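Local coordinates for protein 6-aminohexanoate-cyclic-dimer hydrolase (Arthrobacter sp., PDB 3A2Q) that hydrolyses the cyclic dimer of 6-aminohexanoic acid, a by-product of nylon-6 manufacture, opening one of its two amide bonds to give the linear dimer, at residues L258-L263 with L383-T388; P434-P439 with L462-A467; D274-A279 with T390-E395. The protein carries 1 engineered substitution. All blocks are in the same frame, centred on the assembly; numbering follows the deposited sequence.

Contact 1 of 3, residues L258-L263 with L383-T388; sequences LRVGVL and LLILPT
Leu383, Leu263 and Ile385 bury the most surface where two neighbouring parallel strands, 259-262 and 383-387, run side by side. Leu383 is held through its backbone: its N donates to Arg259 O and its O accepts from Gly261 N at 2.9 Å. Its side chain turns to the face it shares with Val260, Val262 and Ile385, and there its CD1 meets CD1 of Leu258 at 3.9 Å. Ile385 repeats the pattern two residues on, its N bonded to Gly261 O at 2.8 Å and its O accepting from Leu263 N. With CG1 anti to its carbonyl carbon (chi1 -48°), Ile385 sets that atom 3.3 Å from Val260 CG1, a tighter fit than ordinary van der Waals contact. Leu263, just past its strand, lays its CB against Leu386 CB at 4.0 Å and its CD2 near Leu386 CD1. Its carbonyl O faces Pro387 CD at 3.4 Å; proline has no N-H to offer, and this buried oxygen has no polar partner in the model. Helix 275-290 covers the Val262 and Ile385 face. The chemistry thus implies a pair whose parallel register is fixed by four backbone bonds, with apolar side chains meeting across it and hydrogen bonding ending at the proline.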
# COMPACT_ATOMS: atom_id res chain seq x y z
N LEU A 258 -22.39 -9.58 -11.50
CA LEU A 258 -21.54 -8.64 -12.24
C LEU A 258 -20.75 -9.32 -13.34
O LEU A 258 -20.50 -10.52 -13.30
CB LEU A 258 -20.58 -7.96 -11.27
CG LEU A 258 -21.19 -7.23 -10.07
CD1 LEU A 258 -20.08 -6.70 -9.18
CD2 LEU A 258 -22.08 -6.10 -10.56
N ARG A 259 -20.35 -8.54 -14.35
CA ARG A 259 -19.54 -9.06 -15.45
C ARG A 259 -18.11 -9.06 -14.92
O ARG A 259 -17.53 -8.00 -14.68
CB ARG A 259 -19.64 -8.15 -16.68
CG ARG A 259 -20.87 -8.38 -17.54
CD ARG A 259 -20.73 -9.63 -18.41
NE ARG A 259 -19.91 -9.41 -19.60
CZ ARG A 259 -19.70 -10.32 -20.55
NH1 ARG A 259 -20.25 -11.52 -20.46
NH2 ARG A 259 -18.94 -10.02 -21.60
N VAL A 260 -17.56 -10.25 -14.75
CA VAL A 260 -16.21 -10.39 -14.23
C VAL A 260 -15.25 -11.01 -15.24
O VAL A 260 -15.57 -12.01 -15.87
CB VAL A 260 -16.20 -11.28 -12.97
CG1 VAL A 260 -14.78 -11.39 -12.40
CG2 VAL A 260 -17.15 -10.72 -11.93
N GLY A 261 -14.09 -10.39 -15.39
CA GLY A 261 -13.08 -10.91 -16.29
C GLY A 261 -11.92 -11.37 -15.42
O GLY A 261 -11.57 -10.71 -14.45
N VAL A 262 -11.34 -12.52 -15.75
CA VAL A 262 -10.22 -13.04 -14.97
C VAL A 262 -8.99 -13.17 -15.85
O VAL A 262 -9.07 -13.59 -17.00
CB VAL A 262 -10.57 -14.40 -14.31
CG1 VAL A 262 -11.01 -15.40 -15.36
CG2 VAL A 262 -9.36 -14.94 -13.55
N LEU A 263 -7.85 -12.79 -15.29
CA LEU A 263 -6.58 -12.84 -16.00
C LEU A 263 -5.64 -13.81 -15.28
O LEU A 263 -5.32 -13.61 -14.11
CB LEU A 263 -5.94 -11.45 -16.04
CG LEU A 263 -4.54 -11.33 -16.66
CD1 LEU A 263 -4.59 -11.74 -18.12
CD2 LEU A 263 -4.05 -9.89 -16.53
N LEU A 383 -15.68 -5.91 -13.07
CA LEU A 383 -14.48 -6.23 -12.29
C LEU A 383 -13.47 -7.08 -13.02
O LEU A 383 -13.82 -7.91 -13.87
CB LEU A 383 -14.88 -6.99 -11.03
CG LEU A 383 -15.83 -6.40 -9.99
CD1 LEU A 383 -16.23 -7.48 -8.99
CD2 LEU A 383 -15.16 -5.25 -9.27
N LEU A 384 -12.20 -6.89 -12.66
CA LEU A 384 -11.11 -7.67 -13.21
C LEU A 384 -10.51 -8.39 -12.01
O LEU A 384 -10.29 -7.78 -10.96
CB LEU A 384 -10.03 -6.78 -13.84
CG LEU A 384 -8.80 -7.54 -14.35
CD1 LEU A 384 -9.17 -8.34 -15.59
CD2 LEU A 384 -7.67 -6.57 -14.68
N ILE A 385 -10.28 -9.69 -12.15
CA ILE A 385 -9.68 -10.50 -11.10
C ILE A 385 -8.33 -10.95 -11.65
O ILE A 385 -8.25 -11.49 -12.76
CB ILE A 385 -10.50 -11.78 -10.79
CG1 ILE A 385 -11.98 -11.45 -10.62
CG2 ILE A 385 -9.96 -12.45 -9.52
CD1 ILE A 385 -12.26 -10.45 -9.53
N LEU A 386 -7.26 -10.73 -10.89
CA LEU A 386 -5.94 -11.14 -11.32
C LEU A 386 -5.03 -11.24 -10.10
O LEU A 386 -5.33 -10.67 -9.05
CB LEU A 386 -5.36 -10.14 -12.32
CG LEU A 386 -4.94 -8.75 -11.81
CD1 LEU A 386 -4.19 -8.02 -12.92
CD2 LEU A 386 -6.15 -7.94 -11.37
N PRO A 387 -3.92 -11.98 -10.21
CA PRO A 387 -3.01 -12.10 -9.07
C PRO A 387 -2.48 -10.72 -8.70
O PRO A 387 -2.35 -9.87 -9.58
CB PRO A 387 -1.90 -13.01 -9.60
CG PRO A 387 -2.57 -13.80 -10.68
CD PRO A 387 -3.47 -12.80 -11.35
N THR A 388 -2.19 -10.48 -7.43
CA THR A 388 -1.67 -9.17 -7.05
C THR A 388 -0.21 -9.09 -7.53
O THR A 388 0.19 -8.09 -8.12
CB THR A 388 -1.73 -8.95 -5.53
OG1 THR A 388 -3.08 -9.10 -5.09
CG2 THR A 388 -1.26 -7.53 -5.18

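Contact 2 of 3, residues P434-P439 with L462-A467; sequences PAISLP and LLLQVA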
# COMPACT_ATOMS: atom_id res chain seq x y z
N PRO A 434 -9.81 1.89 -8.31
CA PRO A 434 -9.67 1.27 -6.99
C PRO A 434 -9.29 -0.19 -7.18
O PRO A 434 -9.86 -0.90 -8.01
CB PRO A 434 -11.06 1.46 -6.38
CG PRO A 434 -11.96 1.38 -7.58
CD PRO A 434 -11.23 2.18 -8.62
N ALA A 435 -8.30 -0.65 -6.41
CA ALA A 435 -7.83 -2.02 -6.54
C ALA A 435 -7.45 -2.54 -5.17
O ALA A 435 -6.72 -1.89 -4.42
CB ALA A 435 -6.62 -2.08 -7.47
N ILE A 436 -7.95 -3.73 -4.84
CA ILE A 436 -7.68 -4.30 -3.53
C ILE A 436 -7.04 -5.68 -3.63
O ILE A 436 -7.33 -6.45 -4.54
CB ILE A 436 -9.01 -4.40 -2.72
CG1 ILE A 436 -8.74 -4.72 -1.26
CG2 ILE A 436 -9.91 -5.47 -3.34
CD1 ILE A 436 -9.96 -4.56 -0.38
N SER A 437 -6.12 -5.96 -2.71
CA SER A 437 -5.47 -7.26 -2.67
C SER A 437 -6.05 -7.99 -1.46
O SER A 437 -6.05 -7.45 -0.35
CB SER A 437 -3.96 -7.12 -2.48
OG SER A 437 -3.34 -8.40 -2.47
N LEU A 438 -6.57 -9.20 -1.68
CA LEU A 438 -7.15 -10.02 -0.62
C LEU A 438 -6.24 -11.22 -0.40
O LEU A 438 -5.79 -11.84 -1.36
CB LEU A 438 -8.55 -10.50 -1.04
CG LEU A 438 -9.55 -9.40 -1.40
CD1 LEU A 438 -10.88 -10.04 -1.82
CD2 LEU A 438 -9.76 -8.49 -0.20
N PRO A 439 -5.96 -11.56 0.87
CA PRO A 439 -5.08 -12.69 1.22
C PRO A 439 -5.76 -14.05 1.08
O PRO A 439 -5.91 -14.79 2.06
CB PRO A 439 -4.68 -12.38 2.66
CG PRO A 439 -5.92 -11.73 3.20
CD PRO A 439 -6.36 -10.81 2.08
N LEU A 462 -18.76 -1.24 -4.95
CA LEU A 462 -18.89 -2.55 -5.58
C LEU A 462 -17.70 -3.42 -5.19
O LEU A 462 -17.85 -4.61 -4.89
CB LEU A 462 -18.92 -2.43 -7.10
CG LEU A 462 -20.15 -1.80 -7.76
CD1 LEU A 462 -19.95 -1.81 -9.27
CD2 LEU A 462 -21.41 -2.57 -7.37
N LEU A 463 -16.52 -2.82 -5.20
CA LEU A 463 -15.30 -3.54 -4.86
C LEU A 463 -15.36 -4.16 -3.47
O LEU A 463 -15.07 -5.34 -3.30
CB LEU A 463 -14.09 -2.61 -4.96
CG LEU A 463 -12.72 -3.25 -4.76
CD1 LEU A 463 -12.47 -4.30 -5.84
CD2 LEU A 463 -11.66 -2.17 -4.80
N LEU A 464 -15.75 -3.37 -2.47
CA LEU A 464 -15.82 -3.86 -1.10
C LEU A 464 -16.94 -4.87 -0.94
O LEU A 464 -16.88 -5.75 -0.09
CB LEU A 464 -16.03 -2.70 -0.12
CG LEU A 464 -14.87 -1.70 -0.03
CD1 LEU A 464 -15.25 -0.53 0.85
CD2 LEU A 464 -13.63 -2.40 0.50
N GLN A 465 -17.98 -4.75 -1.77
CA GLN A 465 -19.09 -5.68 -1.72
C GLN A 465 -18.63 -7.06 -2.19
O GLN A 465 -18.90 -8.07 -1.53
CB GLN A 465 -20.24 -5.16 -2.58
CG GLN A 465 -21.07 -4.12 -1.88
CD GLN A 465 -21.90 -3.28 -2.83
OE1 GLN A 465 -22.11 -3.67 -3.98
NE2 GLN A 465 -22.37 -2.14 -2.36
N VAL A 466 -17.93 -7.12 -3.31
CA VAL A 466 -17.45 -8.40 -3.82
C VAL A 466 -16.31 -8.93 -2.95
O VAL A 466 -16.15 -10.14 -2.79
CB VAL A 466 -16.97 -8.28 -5.28
CG1 VAL A 466 -16.39 -9.61 -5.75
CG2 VAL A 466 -18.14 -7.90 -6.17
N ALA A 467 -15.52 -8.03 -2.38
CA ALA A 467 -14.43 -8.46 -1.53
C ALA A 467 -15.05 -9.16 -0.32
O ALA A 467 -14.53 -10.17 0.17
CB ALA A 467 -13.60 -7.26 -1.08
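Leu463 reaches from helix 460-473 onto Pro434, just before strand 435-442, and Ile436 within it. CD2 rests 4.0 Å from Pro434 CB, close to the Pro434 carbonyl, and also touches Ile436 CB, while CD1 meets Ile436 CG2 at 3.8 Å. The two branched chains cross obliquely. Leu463 carries CG anti to its backbone N (chi1 -175°), which brings CG within 3.9 Å of Ile436 CG2. CG1 of Ile436 is anti to its backbone N, and CD1 beyond it comes 4.3 Å from CD2 of Leu464, whose CB points away from the strand. One helical turn beyond Leu463, Ala467 offers only a methyl, and Leu438 straddles it: CD1 lies 4.0 Å from Ala467 CB and CD2 4.1 Å from the same atom. Contact at Ala467 thus comes right down to the helix backbone, with Leu438 CD1 also near its CA. Leu463 also touches strands 185-188 and 448-455, and Leu464 packs on helix 219-229. The axes of strand 435-439 and helix 462-467 approach to 9.5 Å at 15° from parallel, the near-aligned packing of a helix on a sheet typical of an alpha/beta fold, here within the amidase family.

Contact 3 of 3, residues D274-A279 with T390-E395; sequences DPECAA and TRQTPE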
# COMPACT_ATOMS: atom_id res chain seq x y z
N ASP A 274 3.74 -16.78 -12.50
CA ASP A 274 3.94 -17.92 -11.60
C ASP A 274 2.64 -18.72 -11.51
O ASP A 274 1.58 -18.17 -11.22
CB ASP A 274 4.31 -17.43 -10.20
CG ASP A 274 4.43 -18.56 -9.21
OD1 ASP A 274 5.44 -19.29 -9.25
OD2 ASP A 274 3.51 -18.74 -8.39
N PRO A 275 2.71 -20.04 -11.75
CA PRO A 275 1.54 -20.93 -11.70
C PRO A 275 0.71 -20.86 -10.41
O PRO A 275 -0.52 -20.94 -10.46
CB PRO A 275 2.13 -22.32 -11.91
CG PRO A 275 3.39 -22.04 -12.70
CD PRO A 275 3.93 -20.80 -12.04
N GLU A 276 1.38 -20.73 -9.27
CA GLU A 276 0.67 -20.67 -8.00
C GLU A 276 -0.07 -19.36 -7.85
O GLU A 276 -1.16 -19.32 -7.29
CB GLU A 276 1.63 -20.89 -6.83
CG GLU A 276 2.40 -22.22 -6.94
CD GLU A 276 3.03 -22.67 -5.64
OE1 GLU A 276 3.37 -21.82 -4.80
OE2 GLU A 276 3.20 -23.90 -5.47
N CYS A 277 0.51 -18.27 -8.35
CA CYS A 277 -0.16 -16.98 -8.30
C CYS A 277 -1.39 -17.04 -9.20
O CYS A 277 -2.47 -16.58 -8.82
CB CYS A 277 0.77 -15.87 -8.79
SG CYS A 277 2.09 -15.48 -7.64
N ALA A 278 -1.23 -17.63 -10.38
CA ALA A 278 -2.33 -17.75 -11.32
C ALA A 278 -3.46 -18.61 -10.76
O ALA A 278 -4.63 -18.29 -10.92
CB ALA A 278 -1.84 -18.33 -12.64
N ALA A 279 -3.09 -19.71 -10.09
CA ALA A 279 -4.08 -20.62 -9.53
C ALA A 279 -4.92 -19.98 -8.42
O ALA A 279 -6.08 -20.32 -8.25
CB ALA A 279 -3.39 -21.89 -9.02
N THR A 390 3.20 -11.32 -9.49
CA THR A 390 3.38 -12.35 -10.52
C THR A 390 4.46 -13.39 -10.27
O THR A 390 4.71 -14.25 -11.13
CB THR A 390 3.69 -11.70 -11.87
OG1 THR A 390 5.04 -11.24 -11.89
CG2 THR A 390 2.76 -10.52 -12.12
N ARG A 391 5.10 -13.33 -9.10
CA ARG A 391 6.16 -14.26 -8.75
C ARG A 391 6.13 -14.66 -7.29
O ARG A 391 5.40 -14.08 -6.48
CB ARG A 391 7.52 -13.61 -9.02
CG ARG A 391 7.69 -12.30 -8.26
CD ARG A 391 9.15 -11.88 -8.19
NE ARG A 391 9.95 -12.82 -7.41
CZ ARG A 391 11.27 -12.77 -7.30
NH1 ARG A 391 11.95 -11.81 -7.92
NH2 ARG A 391 11.92 -13.67 -6.57
N GLN A 392 6.93 -15.66 -6.95
CA GLN A 392 7.05 -16.13 -5.57
C GLN A 392 7.75 -14.99 -4.83
O GLN A 392 8.42 -14.17 -5.44
CB GLN A 392 7.90 -17.40 -5.52
CG GLN A 392 7.27 -18.62 -6.20
CD GLN A 392 6.18 -19.25 -5.35
OE1 GLN A 392 6.37 -19.49 -4.16
NE2 GLN A 392 5.04 -19.54 -5.96
N THR A 393 7.60 -14.95 -3.51
CA THR A 393 8.21 -13.88 -2.73
C THR A 393 9.74 -14.01 -2.67
O THR A 393 10.27 -15.08 -2.36
CB THR A 393 7.61 -13.86 -1.31
OG1 THR A 393 6.22 -13.55 -1.42
CG2 THR A 393 8.30 -12.82 -0.43
N PRO A 394 10.45 -12.93 -3.00
CA PRO A 394 11.92 -12.92 -2.98
C PRO A 394 12.53 -13.03 -1.59
O PRO A 394 11.90 -12.68 -0.59
CB PRO A 394 12.27 -11.59 -3.66
CG PRO A 394 11.07 -10.73 -3.38
CD PRO A 394 9.92 -11.68 -3.57
N GLU A 395 13.76 -13.53 -1.53
CA GLU A 395 14.46 -13.65 -0.26
C GLU A 395 15.04 -12.27 0.06
O GLU A 395 15.29 -11.48 -0.85
CB GLU A 395 15.60 -14.67 -0.35
CG GLU A 395 15.15 -16.09 -0.66
CD GLU A 395 16.30 -17.08 -0.68
OE1 GLU A 395 17.30 -16.82 -1.39
OE2 GLU A 395 16.21 -18.12 0.00
O HOH W 1 6.31 -22.47 -3.56
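Asp274 caps the N terminus of helix 275-290 and at the same time takes hold of Gln392 in the loop after strand 383-387. The close part of this contact lies where Asp274 N donates to Thr390 O at 3.0 Å, while Asp274 CB sits against Arg391 CA and Cys277 SG lies 3.8 Å from Arg391 O. CG of Asp274 is anti to the backbone N (chi1 176°), on the side of the carbonyl carbon. OD2 receives Cys277 N, the capping bond, from one face of the carboxylate plane and Gln392 NE2, at 3.0 Å, from the other; Glu276 N adds a weak bond. Two such donors at the start of a helix would be expected to stabilise the negative charge. Arg391 turns its guanidinium elsewhere, to a salt bridge with Glu398. Toward the looser side, the long side chains of Glu276 and Gln392 meet, with a water beside them. The amide lies 69° from the Glu276 carboxylate plane, and NE2 donates to Glu276 OE1 at 3.1 Å from above that plane. The other oxygen of Glu276 bonds Ser444. The amide oxygen, Gln392 OE1, lies 3.0 Å from the water, which is also near Glu276 OE1.

Overall arrangement
Followed from the N terminus, the chain first enters contact 1 at strand 259-262, then reaches the start of helix 275-290, the first half of contact 3. More than a hundred residues, largely helical, pass before strand 383-387 returns to close contact 1, and the loop directly after it closes contact 3. The two contacts therefore cross rather than nest, and they touch where Pro387 CG packs on the Cys277 carbonyl. Contact 2 follows in series, a short closure spanning strand 448-455 that sets helix 460-473 on the same sheet. Thr388 and Ser437 probably share a hydrogen bond between contacts 1 and 2, and Val466 packs on Leu383 and Leu258. Contacts 2 and 3 do not touch.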